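Local coordinates for protein putative beta-glucosidase (Bifidobacterium adolescentis, PDB 5WAB) that hydrolyses beta-glucosidic linkages as a family GH3 glycoside hydrolase and may also release terminal alpha-L-arabinopyranosyl units from ginsenoside Rb2, at residues A[95-101]-A[293-299]; A[172-178]-A[629-633]; A[177-181]-A[218-223]. One frame throughout, in Å; residues are numbered along the deposited sequence.

Contact 1. Residues A[95-101]-A[293-299]; sequences EECIQEK and SIDDYHF
Residues 95-99 form the last turn of helix 83-99, with Q99 N hydrogen-bonded to E95 O at 3.1 Å; E100 (phi/psi -98/12) is the first to leave helical values, and K101 follows at 57/49. Segment 293-299 is irregular and mostly extended, apart from S293 (-94/-2) and D296 (54/52), which turn the chain. Its later half lies along the helix end, with CA-CA distances of 5.0 Å for Q99-Y297 and 5.9 Å for E96-F299, opening to 8.6 Å for K101-S293. Q99, with chi1 and chi2 both t, sends OE1 to F299 N (2.9 Å, 154° at the hydrogen), while its NE2 turns back to E100 OE2 (2.9 Å). Water 2 links Q99 OE1 (2.8 Å) to F299 O (2.6 Å). The contact fastens the loop between helices 271-292 and 301-313 onto a helix of the N-terminal GH3 domain, a TIM-barrel-type fold, at the helix end that leads into strand 102-106. F299 (chi1 p) turns a ring face to E96: E96 CG sits 3.6 Å from the ring centroid, 6° off the normal, a CH-pi contact. E96 OE2 is hydrogen-bonded to H304 ND1, and the H304 ring also meets F299. Y297 (chi1 t) brings CE2 to 3.3 Å from E95 O, which lies at the ring edge, and CD2 to 4.1 Å from I98 CG2; the same I98 CG2 meets I294 CD1 at 3.9 Å. Water 1 donates to I294 O (3.1 Å) and accepts from Y297 N (2.7 Å), with a weak bond to I98 O (3.4 Å).

Contact 2. Residues A[172-178]-A[629-633]; sequences SQRALRE and YWSEK
S172 (chi1 p) is the N-cap of helix 173-180, its OG accepting from A175 N at 3.2 Å. The short axes of helix 173-178 and strand 629-631 approach to 8.1 Å at 143°, with the closest CA pair R174-W630 (5.5 Å). Q173 CB lies 3.7 Å from E632 OE2, and the same oxygen accepts from R174 N (3.3 Å, 159°). R174 CG packs 3.1 Å from W630 O; R174 NE forms a salt bridge with E178 OE2 (3.1 Å), and R174 NH2 also hydrogen-bonds A596 O. R177 (chi1 and chi2 m) covers the indole of W630 (chi1 t): its CG is 3.4 Å from the five-membered ring centroid, and its guanidinium stacks at 17° with CZ 4.2 Å from the six-membered ring centroid, an off-centre cation-pi contact; its NH1 is salt-bridged to E222 of helix 212-222. E178 OE2 accepts from W630 N (2.9 Å, 159°). These contacts form an interdomain interface, joining a helix of the N-terminal GH3 domain to the two-stranded hairpin 628-631/636-639 of the fibronectin type III-like domain.

Contact 3. Residues A[177-181]-A[218-223]; sequences REIYF and VLRDEW
R177, whose CA-to-CB bond points sideways, extends its guanidinium across the gap and sets its edge against the carboxylate of E222: NH1 to OE1 measures 3.0 Å with 152° at the hydrogen, a salt bridge, and NH2 makes a weak hydrogen bond to the same OE1 (3.4 Å, 136°). The chi1 and chi2 of R177 are both m and its chi3 is t, which carries the charge away from its own helix; E222 answers with chi1 m and chi2 t. R177 NH2 also lies 3.9 Å from V218 CG2. Water 3 accepts from R177 NH1 (2.8 Å) and from W223 NE1 (3.0 Å), so the indole nitrogen joins the same polar group. F181 (chi1 m) meets W223 in an offset edge-to-face pair, the indole edge toward the phenyl face, with the F181 and W223 six-membered ring centroids 5.6 Å apart and the planes at 87°. F181 CB is 3.8 Å from W223 CZ2, and F181 CE2 is 4.4 Å from V218 CG1. The nearest CA atoms are F181 and V218 at 9.6 Å, so side chains and the bridging water span the space. Each segment contains a wider pi-type turn, and W223 N hydrogen-bonds V218 O at 3.0 Å, an i to i+5 step. Only E222 is exposed among the touching residues. This is helix-to-helix packing in the TIM-barrel-type N-terminal GH3 domain: helix 173-180 faces helix 212-222, W223 packs on F184, E185 and K189 of helix 182-190, and L219 touches V229 of strand 228-230, an outermost strand of the parallel sheet.

In the fold
From the N terminus, helix 83-99 comes first, and its C-terminal end meets residues 293-299, so contact 1 closes a span of 191 intervening residues. Within that span helix 173-180 supplies one side of both other contacts. Contact 3 closes the short step to helix 212-222 and lies wholly between the segments of contact 1. Contact 2 runs on to residues 629-633 and crosses contact 1 along the chain. The segments of contacts 2 and 3 overlap at R177 and E178, and R177 touches both partners; with centres 11 Å apart, they together connect helix 212-222, helix 173-180 and the fibronectin type III-like domain. Contact 1, centred 44 Å from contact 2 on the opposite side of the chain's centre, anchors the loop following helix 271-292.

Contact 1. Residues A[95-101]-A[293-299]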
loop_
_atom_site.group_PDB
_atom_site.type_symbol
_atom_site.label_atom_id
_atom_site.label_comp_id
_atom_site.label_asym_id
_atom_site.label_seq_id
_atom_site.Cartn_x
_atom_site.Cartn_y
_atom_site.Cartn_z
ATOM N N GLU A 95 -1.880 12.219 -16.729
ATOM C CA GLU A 95 -2.519 13.142 -17.660
ATOM C C GLU A 95 -2.960 14.418 -16.954
ATOM O O GLU A 95 -2.898 15.512 -17.530
ATOM C CB GLU A 95 -3.705 12.457 -18.336
ATOM C CG GLU A 95 -3.293 11.323 -19.259
ATOM C CD GLU A 95 -4.480 10.602 -19.847
ATOM O OE1 GLU A 95 -5.575 10.669 -19.244
ATOM O OE2 GLU A 95 -4.316 9.963 -20.910
ATOM N N GLU A 96 -3.393 14.307 -15.699
ATOM C CA GLU A 96 -3.713 15.516 -14.953
ATOM C C GLU A 96 -2.449 16.313 -14.655
ATOM O O GLU A 96 -2.465 17.549 -14.695
ATOM C CB GLU A 96 -4.463 15.162 -13.668
ATOM C CG GLU A 96 -5.694 14.307 -13.916
ATOM C CD GLU A 96 -6.645 14.248 -12.732
ATOM O OE1 GLU A 96 -6.347 14.839 -11.673
ATOM O OE2 GLU A 96 -7.708 13.614 -12.875
ATOM N N CYS A 97 -1.336 15.622 -14.392
ATOM C CA CYS A 97 -0.063 16.314 -14.216
ATOM C C CYS A 97 0.349 17.034 -15.488
ATOM O O CYS A 97 0.901 18.138 -15.429
ATOM C CB CYS A 97 1.034 15.331 -13.804
ATOM S SG CYS A 97 0.886 14.638 -12.150
ATOM N N ILE A 98 0.085 16.425 -16.649
ATOM C CA ILE A 98 0.477 17.032 -17.919
ATOM C C ILE A 98 -0.305 18.318 -18.164
ATOM O O ILE A 98 0.238 19.299 -18.687
ATOM C CB ILE A 98 0.309 16.019 -19.069
ATOM C CG1 ILE A 98 1.315 14.880 -18.902
ATOM C CG2 ILE A 98 0.515 16.687 -20.420
ATOM C CD1 ILE A 98 1.098 13.721 -19.848
ATOM N N GLN A 99 -1.584 18.343 -17.780
ATOM C CA GLN A 99 -2.357 19.577 -17.872
ATOM C C GLN A 99 -1.796 20.655 -16.950
ATOM O O GLN A 99 -1.716 21.828 -17.331
ATOM C CB GLN A 99 -3.826 19.309 -17.535
ATOM C CG GLN A 99 -4.666 20.569 -17.307
ATOM C CD GLN A 99 -6.116 20.260 -16.966
ATOM O OE1 GLN A 99 -6.808 19.565 -17.712
ATOM N NE2 GLN A 99 -6.580 20.770 -15.829
ATOM N N GLU A 100 -1.378 20.272 -15.744
ATOM C CA GLU A 100 -1.019 21.229 -14.708
ATOM C C GLU A 100 0.482 21.477 -14.621
ATOM O O GLU A 100 0.939 22.106 -13.664
ATOM C CB GLU A 100 -1.554 20.754 -13.356
ATOM C CG GLU A 100 -3.065 20.710 -13.290
ATOM C CD GLU A 100 -3.687 22.078 -13.433
ATOM O OE1 GLU A 100 -3.204 23.016 -12.767
ATOM O OE2 GLU A 100 -4.649 22.222 -14.218
ATOM N N LYS A 101 1.246 21.019 -15.612
ATOM C CA LYS A 101 2.688 21.260 -15.698
ATOM C C LYS A 101 3.408 20.758 -14.446
ATOM O O LYS A 101 4.206 21.470 -13.834
ATOM C CB LYS A 101 2.983 22.744 -15.938
ATOM C CG LYS A 101 2.069 23.410 -16.968
ATOM C CD LYS A 101 2.020 22.686 -18.307
ATOM C CE LYS A 101 3.290 22.829 -19.111
ATOM N NZ LYS A 101 3.082 22.227 -20.462
ATOM N N SER A 293 6.424 19.782 -22.256
ATOM C CA SER A 293 6.370 20.651 -23.421
ATOM C C SER A 293 5.031 20.579 -24.144
ATOM O O SER A 293 4.833 21.312 -25.117
ATOM C CB SER A 293 7.504 20.305 -24.388
ATOM O OG SER A 293 8.759 20.510 -23.770
ATOM N N ILE A 294 4.106 19.736 -23.681
ATOM C CA ILE A 294 2.771 19.660 -24.269
ATOM C C ILE A 294 1.985 20.908 -23.886
ATOM O O ILE A 294 1.783 21.192 -22.699
ATOM C CB ILE A 294 2.042 18.390 -23.811
ATOM C CG1 ILE A 294 2.767 17.134 -24.303
ATOM C CG2 ILE A 294 0.592 18.405 -24.283
ATOM C CD1 ILE A 294 2.076 15.844 -23.901
ATOM N N ASP A 295 1.501 21.634 -24.891
ATOM C CA ASP A 295 0.810 22.897 -24.684
ATOM C C ASP A 295 -0.699 22.710 -24.710
ATOM O O ASP A 295 -1.238 22.016 -25.578
ATOM C CB ASP A 295 1.214 23.922 -25.747
ATOM C CG ASP A 295 2.489 24.663 -25.395
ATOM O OD1 ASP A 295 3.571 24.038 -25.396
ATOM O OD2 ASP A 295 2.405 25.879 -25.120
ATOM N N ASP A 296 -1.366 23.343 -23.748
ATOM C CA ASP A 296 -2.824 23.433 -23.690
ATOM C C ASP A 296 -3.486 22.059 -23.748
ATOM O O ASP A 296 -4.393 21.811 -24.547
ATOM C CB ASP A 296 -3.356 24.344 -24.796
ATOM C CG ASP A 296 -3.096 25.805 -24.512
ATOM O OD1 ASP A 296 -1.915 26.209 -24.558
ATOM O OD2 ASP A 296 -4.067 26.545 -24.236
ATOM N N TYR A 297 -3.041 21.160 -22.876
ATOM C CA TYR A 297 -3.707 19.877 -22.718
ATOM C C TYR A 297 -4.698 19.936 -21.564
ATOM O O TYR A 297 -4.363 20.396 -20.469
ATOM C CB TYR A 297 -2.711 18.745 -22.480
ATOM C CG TYR A 297 -3.414 17.450 -22.154
ATOM C CD1 TYR A 297 -3.980 16.676 -23.157
ATOM C CD2 TYR A 297 -3.525 17.007 -20.842
ATOM C CE1 TYR A 297 -4.637 15.496 -22.865
ATOM C CE2 TYR A 297 -4.177 15.827 -20.541
ATOM C CZ TYR A 297 -4.732 15.074 -21.557
ATOM O OH TYR A 297 -5.384 13.898 -21.262
ATOM N N HIS A 298 -5.913 19.459 -21.814
ATOM C CA HIS A 298 -6.958 19.380 -20.803
ATOM C C HIS A 298 -7.418 17.935 -20.689
ATOM O O HIS A 298 -7.827 17.333 -21.688
ATOM C CB HIS A 298 -8.128 20.297 -21.161
ATOM C CG HIS A 298 -7.787 21.753 -21.108
ATOM N ND1 HIS A 298 -6.849 22.326 -21.938
ATOM C CD2 HIS A 298 -8.272 22.755 -20.337
ATOM C CE1 HIS A 298 -6.761 23.617 -21.672
ATOM N NE2 HIS A 298 -7.617 23.903 -20.707
ATOM N N PHE A 299 -7.341 17.380 -19.483
ATOM C CA PHE A 299 -7.721 15.991 -19.283
ATOM C C PHE A 299 -9.236 15.850 -19.232
ATOM O O PHE A 299 -9.957 16.779 -18.856
ATOM C CB PHE A 299 -7.086 15.423 -18.008
ATOM C CG PHE A 299 -7.615 16.017 -16.719
ATOM C CD1 PHE A 299 -8.730 15.481 -16.092
ATOM C CD2 PHE A 299 -6.961 17.076 -16.108
ATOM C CE1 PHE A 299 -9.201 16.012 -14.901
ATOM C CE2 PHE A 299 -7.428 17.614 -14.921
ATOM C CZ PHE A 299 -8.550 17.078 -14.316
HETATM O O HOH W 1 -0.932 21.197 -21.215
HETATM O O HOH W 2 -9.560 18.969 -17.480
#

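Contact 2. Residues A[172-178]-A[629-633]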
loop_
_atom_site.group_PDB
_atom_site.type_symbol
_atom_site.label_atom_id
_atom_site.label_comp_id
_atom_site.label_asym_id
_atom_site.label_seq_id
_atom_site.Cartn_x
_atom_site.Cartn_y
_atom_site.Cartn_z
ATOM N N SER A 172 16.523 -5.899 12.327
ATOM C CA SER A 172 17.489 -6.893 11.881
ATOM C C SER A 172 17.583 -6.890 10.357
ATOM O O SER A 172 16.682 -6.426 9.651
ATOM C CB SER A 172 17.102 -8.287 12.359
ATOM O OG SER A 172 15.992 -8.755 11.624
ATOM N N GLN A 173 18.688 -7.443 9.850
ATOM C CA GLN A 173 18.889 -7.501 8.406
ATOM C C GLN A 173 17.834 -8.361 7.721
ATOM O O GLN A 173 17.286 -7.962 6.687
ATOM C CB GLN A 173 20.295 -8.003 8.091
ATOM C CG GLN A 173 21.344 -6.943 8.372
ATOM C CD GLN A 173 21.062 -5.656 7.614
ATOM O OE1 GLN A 173 20.872 -4.597 8.212
ATOM N NE2 GLN A 173 21.048 -5.741 6.285
ATOM N N ARG A 174 17.518 -9.530 8.288
ATOM C CA ARG A 174 16.467 -10.368 7.711
ATOM C C ARG A 174 15.159 -9.603 7.574
ATOM O O ARG A 174 14.512 -9.644 6.522
ATOM C CB ARG A 174 16.249 -11.622 8.556
ATOM C CG ARG A 174 17.126 -12.790 8.188
ATOM C CD ARG A 174 16.569 -14.083 8.764
ATOM N NE ARG A 174 15.306 -14.492 8.149
ATOM C CZ ARG A 174 14.439 -15.334 8.712
ATOM N NH1 ARG A 174 14.694 -15.853 9.905
ATOM N NH2 ARG A 174 13.312 -15.657 8.090
ATOM N N ALA A 175 14.746 -8.903 8.633
ATOM C CA ALA A 175 13.476 -8.192 8.578
ATOM C C ALA A 175 13.519 -7.071 7.548
ATOM O O ALA A 175 12.540 -6.850 6.824
ATOM C CB ALA A 175 13.108 -7.660 9.965
ATOM N N LEU A 176 14.654 -6.372 7.446
ATOM C CA LEU A 176 14.815 -5.365 6.400
ATOM C C LEU A 176 14.721 -5.998 5.016
ATOM O O LEU A 176 13.987 -5.514 4.146
ATOM C CB LEU A 176 16.153 -4.643 6.569
ATOM C CG LEU A 176 16.241 -3.508 7.586
ATOM C CD1 LEU A 176 17.670 -3.072 7.729
ATOM C CD2 LEU A 176 15.364 -2.332 7.169
ATOM N N ARG A 177 15.447 -7.099 4.801
ATOM C CA ARG A 177 15.508 -7.711 3.478
ATOM C C ARG A 177 14.192 -8.380 3.090
ATOM O O ARG A 177 13.823 -8.379 1.911
ATOM C CB ARG A 177 16.646 -8.728 3.428
ATOM C CG ARG A 177 18.028 -8.132 3.585
ATOM C CD ARG A 177 18.417 -7.372 2.349
ATOM N NE ARG A 177 19.807 -6.934 2.402
ATOM C CZ ARG A 177 20.452 -6.395 1.375
ATOM N NH1 ARG A 177 19.829 -6.232 0.215
ATOM N NH2 ARG A 177 21.721 -6.029 1.505
ATOM N N GLU A 178 13.477 -8.970 4.049
ATOM C CA GLU A 178 12.289 -9.748 3.712
ATOM C C GLU A 178 10.982 -8.982 3.875
ATOM O O GLU A 178 9.997 -9.324 3.208
ATOM C CB GLU A 178 12.218 -11.028 4.553
ATOM C CG GLU A 178 13.372 -11.997 4.346
ATOM C CD GLU A 178 13.113 -13.354 4.973
ATOM O OE1 GLU A 178 11.929 -13.715 5.135
ATOM O OE2 GLU A 178 14.093 -14.047 5.326
ATOM N N TYR A 629 14.752 -17.364 1.761
ATOM C CA TYR A 629 14.836 -16.412 2.854
ATOM C C TYR A 629 16.175 -15.695 2.789
ATOM O O TYR A 629 17.097 -16.121 2.091
ATOM C CB TYR A 629 14.666 -17.096 4.219
ATOM C CG TYR A 629 15.656 -18.212 4.520
ATOM C CD1 TYR A 629 16.931 -17.934 5.006
ATOM C CD2 TYR A 629 15.307 -19.550 4.330
ATOM C CE1 TYR A 629 17.830 -18.951 5.289
ATOM C CE2 TYR A 629 16.200 -20.573 4.607
ATOM C CZ TYR A 629 17.460 -20.267 5.086
ATOM O OH TYR A 629 18.346 -21.279 5.371
ATOM N N TRP A 630 16.271 -14.591 3.518
ATOM C CA TRP A 630 17.543 -13.904 3.643
ATOM C C TRP A 630 18.378 -14.581 4.721
ATOM O O TRP A 630 17.928 -14.740 5.860
ATOM C CB TRP A 630 17.337 -12.428 3.976
ATOM C CG TRP A 630 18.625 -11.678 3.968
ATOM C CD1 TRP A 630 19.396 -11.355 5.046
ATOM C CD2 TRP A 630 19.319 -11.194 2.817
ATOM N NE1 TRP A 630 20.519 -10.680 4.638
ATOM C CE2 TRP A 630 20.496 -10.568 3.272
ATOM C CE3 TRP A 630 19.052 -11.214 1.444
ATOM C CZ2 TRP A 630 21.411 -9.977 2.404
ATOM C CZ3 TRP A 630 19.953 -10.627 0.585
ATOM C CH2 TRP A 630 21.122 -10.012 1.067
ATOM N N SER A 631 19.595 -14.969 4.368
ATOM C CA SER A 631 20.516 -15.577 5.315
ATOM C C SER A 631 21.567 -14.548 5.700
ATOM O O SER A 631 22.329 -14.088 4.845
ATOM C CB SER A 631 21.184 -16.820 4.731
ATOM O OG SER A 631 22.185 -17.312 5.608
ATOM N N GLU A 632 21.618 -14.201 6.984
ATOM C CA GLU A 632 22.678 -13.314 7.438
ATOM C C GLU A 632 24.013 -14.036 7.458
ATOM O O GLU A 632 25.062 -13.389 7.426
ATOM C CB GLU A 632 22.351 -12.754 8.823
ATOM C CG GLU A 632 21.074 -11.940 8.860
ATOM C CD GLU A 632 20.803 -11.326 10.218
ATOM O OE1 GLU A 632 21.713 -11.350 11.079
ATOM O OE2 GLU A 632 19.676 -10.816 10.424
ATOM N N LYS A 633 23.987 -15.365 7.478
ATOM C CA LYS A 633 25.219 -16.132 7.381
ATOM C C LYS A 633 25.786 -16.070 5.968
ATOM O O LYS A 633 26.996 -15.891 5.788
ATOM C CB LYS A 633 24.944 -17.575 7.803
ATOM C CG LYS A 633 26.146 -18.488 7.844
ATOM C CD LYS A 633 25.722 -19.888 8.260
ATOM C CE LYS A 633 24.843 -19.855 9.501
ATOM N NZ LYS A 633 25.554 -19.321 10.699
#

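Contact 3. Residues A[177-181]-A[218-223]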
loop_
_atom_site.group_PDB
_atom_site.type_symbol
_atom_site.label_atom_id
_atom_site.label_comp_id
_atom_site.label_asym_id
_atom_site.label_seq_id
_atom_site.Cartn_x
_atom_site.Cartn_y
_atom_site.Cartn_z
ATOM N N ARG A 177 15.447 -7.099 4.801
ATOM C CA ARG A 177 15.508 -7.711 3.478
ATOM C C ARG A 177 14.192 -8.380 3.090
ATOM O O ARG A 177 13.823 -8.379 1.911
ATOM C CB ARG A 177 16.646 -8.728 3.428
ATOM C CG ARG A 177 18.028 -8.132 3.585
ATOM C CD ARG A 177 18.417 -7.372 2.349
ATOM N NE ARG A 177 19.807 -6.934 2.402
ATOM C CZ ARG A 177 20.452 -6.395 1.375
ATOM N NH1 ARG A 177 19.829 -6.232 0.215
ATOM N NH2 ARG A 177 21.721 -6.029 1.505
ATOM N N GLU A 178 13.477 -8.970 4.049
ATOM C CA GLU A 178 12.289 -9.748 3.712
ATOM C C GLU A 178 10.982 -8.982 3.875
ATOM O O GLU A 178 9.997 -9.324 3.208
ATOM C CB GLU A 178 12.218 -11.028 4.553
ATOM C CG GLU A 178 13.372 -11.997 4.346
ATOM C CD GLU A 178 13.113 -13.354 4.973
ATOM O OE1 GLU A 178 11.929 -13.715 5.135
ATOM O OE2 GLU A 178 14.093 -14.047 5.326
ATOM N N ILE A 179 10.925 -7.974 4.750
ATOM C CA ILE A 179 9.681 -7.261 5.050
ATOM C C ILE A 179 9.671 -5.863 4.437
ATOM O O ILE A 179 8.790 -5.531 3.642
ATOM C CB ILE A 179 9.416 -7.203 6.571
ATOM C CG1 ILE A 179 9.430 -8.608 7.191
ATOM C CG2 ILE A 179 8.107 -6.480 6.843
ATOM C CD1 ILE A 179 8.390 -9.559 6.638
ATOM N N TYR A 180 10.638 -5.024 4.802
ATOM C CA TYR A 180 10.548 -3.600 4.500
ATOM C C TYR A 180 11.202 -3.208 3.184
ATOM O O TYR A 180 10.922 -2.114 2.677
ATOM C CB TYR A 180 11.159 -2.800 5.660
ATOM C CG TYR A 180 10.490 -3.155 6.968
ATOM C CD1 TYR A 180 9.286 -2.565 7.329
ATOM C CD2 TYR A 180 11.026 -4.123 7.814
ATOM C CE1 TYR A 180 8.647 -2.901 8.503
ATOM C CE2 TYR A 180 10.391 -4.466 9.003
ATOM C CZ TYR A 180 9.197 -3.852 9.336
ATOM O OH TYR A 180 8.544 -4.176 10.503
ATOM N N PHE A 181 11.998 -4.089 2.585
ATOM C CA PHE A 181 12.651 -3.809 1.308
ATOM C C PHE A 181 11.904 -4.358 0.092
ATOM O O PHE A 181 11.832 -3.651 -0.920
ATOM C CB PHE A 181 14.085 -4.355 1.306
ATOM C CG PHE A 181 15.077 -3.476 2.023
ATOM C CD1 PHE A 181 14.702 -2.234 2.515
ATOM C CD2 PHE A 181 16.379 -3.907 2.234
ATOM C CE1 PHE A 181 15.616 -1.424 3.177
ATOM C CE2 PHE A 181 17.295 -3.107 2.903
ATOM C CZ PHE A 181 16.912 -1.866 3.372
ATOM N N VAL A 218 22.645 -0.669 -1.392
ATOM C CA VAL A 218 21.473 -1.484 -1.702
ATOM C C VAL A 218 20.761 -0.964 -2.942
ATOM O O VAL A 218 20.625 -1.669 -3.949
ATOM C CB VAL A 218 20.507 -1.520 -0.503
ATOM C CG1 VAL A 218 19.199 -2.166 -0.918
ATOM C CG2 VAL A 218 21.127 -2.252 0.681
ATOM N N LEU A 219 20.305 0.287 -2.882
ATOM C CA LEU A 219 19.387 0.805 -3.890
ATOM C C LEU A 219 20.003 0.771 -5.286
ATOM O O LEU A 219 19.372 0.306 -6.244
ATOM C CB LEU A 219 18.960 2.223 -3.505
ATOM C CG LEU A 219 17.993 2.969 -4.423
ATOM C CD1 LEU A 219 16.672 2.221 -4.551
ATOM C CD2 LEU A 219 17.768 4.376 -3.904
ATOM N N ARG A 220 21.255 1.213 -5.415
ATOM C CA ARG A 220 21.878 1.355 -6.727
ATOM C C ARG A 220 22.825 0.215 -7.082
ATOM O O ARG A 220 22.696 -0.375 -8.159
ATOM C CB ARG A 220 22.627 2.690 -6.802
ATOM C CG ARG A 220 21.709 3.903 -6.795
ATOM C CD ARG A 220 22.513 5.163 -6.691
ATOM N NE ARG A 220 21.745 6.354 -7.019
ATOM C CZ ARG A 220 21.282 7.202 -6.111
ATOM N NH1 ARG A 220 21.490 6.961 -4.820
ATOM N NH2 ARG A 220 20.607 8.281 -6.487
ATOM N N ASP A 221 23.770 -0.120 -6.200
ATOM C CA ASP A 221 24.772 -1.122 -6.558
ATOM C C ASP A 221 24.190 -2.529 -6.629
ATOM O O ASP A 221 24.622 -3.326 -7.467
ATOM C CB ASP A 221 25.950 -1.076 -5.584
ATOM C CG ASP A 221 26.767 0.207 -5.710
ATOM O OD1 ASP A 221 26.652 0.894 -6.750
ATOM O OD2 ASP A 221 27.541 0.516 -4.778
ATOM N N GLU A 222 23.216 -2.852 -5.778
ATOM C CA GLU A 222 22.613 -4.182 -5.770
ATOM C C GLU A 222 21.359 -4.258 -6.639
ATOM O O GLU A 222 21.223 -5.175 -7.452
ATOM C CB GLU A 222 22.278 -4.605 -4.335
ATOM C CG GLU A 222 23.483 -4.733 -3.415
ATOM C CD GLU A 222 23.099 -5.148 -2.010
ATOM O OE1 GLU A 222 21.977 -5.662 -1.829
ATOM O OE2 GLU A 222 23.911 -4.952 -1.084
ATOM N N TRP A 223 20.436 -3.311 -6.486
ATOM C CA TRP A 223 19.160 -3.379 -7.192
ATOM C C TRP A 223 19.188 -2.747 -8.582
ATOM O O TRP A 223 18.289 -3.018 -9.386
ATOM C CB TRP A 223 18.060 -2.700 -6.370
ATOM C CG TRP A 223 17.751 -3.346 -5.049
ATOM C CD1 TRP A 223 18.237 -4.531 -4.575
ATOM C CD2 TRP A 223 16.872 -2.839 -4.035
ATOM N NE1 TRP A 223 17.712 -4.793 -3.329
ATOM C CE2 TRP A 223 16.872 -3.769 -2.977
ATOM C CE3 TRP A 223 16.083 -1.689 -3.921
ATOM C CZ2 TRP A 223 16.118 -3.579 -1.814
ATOM C CZ3 TRP A 223 15.333 -1.504 -2.764
ATOM C CH2 TRP A 223 15.360 -2.443 -1.727
HETATM O O HOH W 3 17.401 -6.702 -1.023
#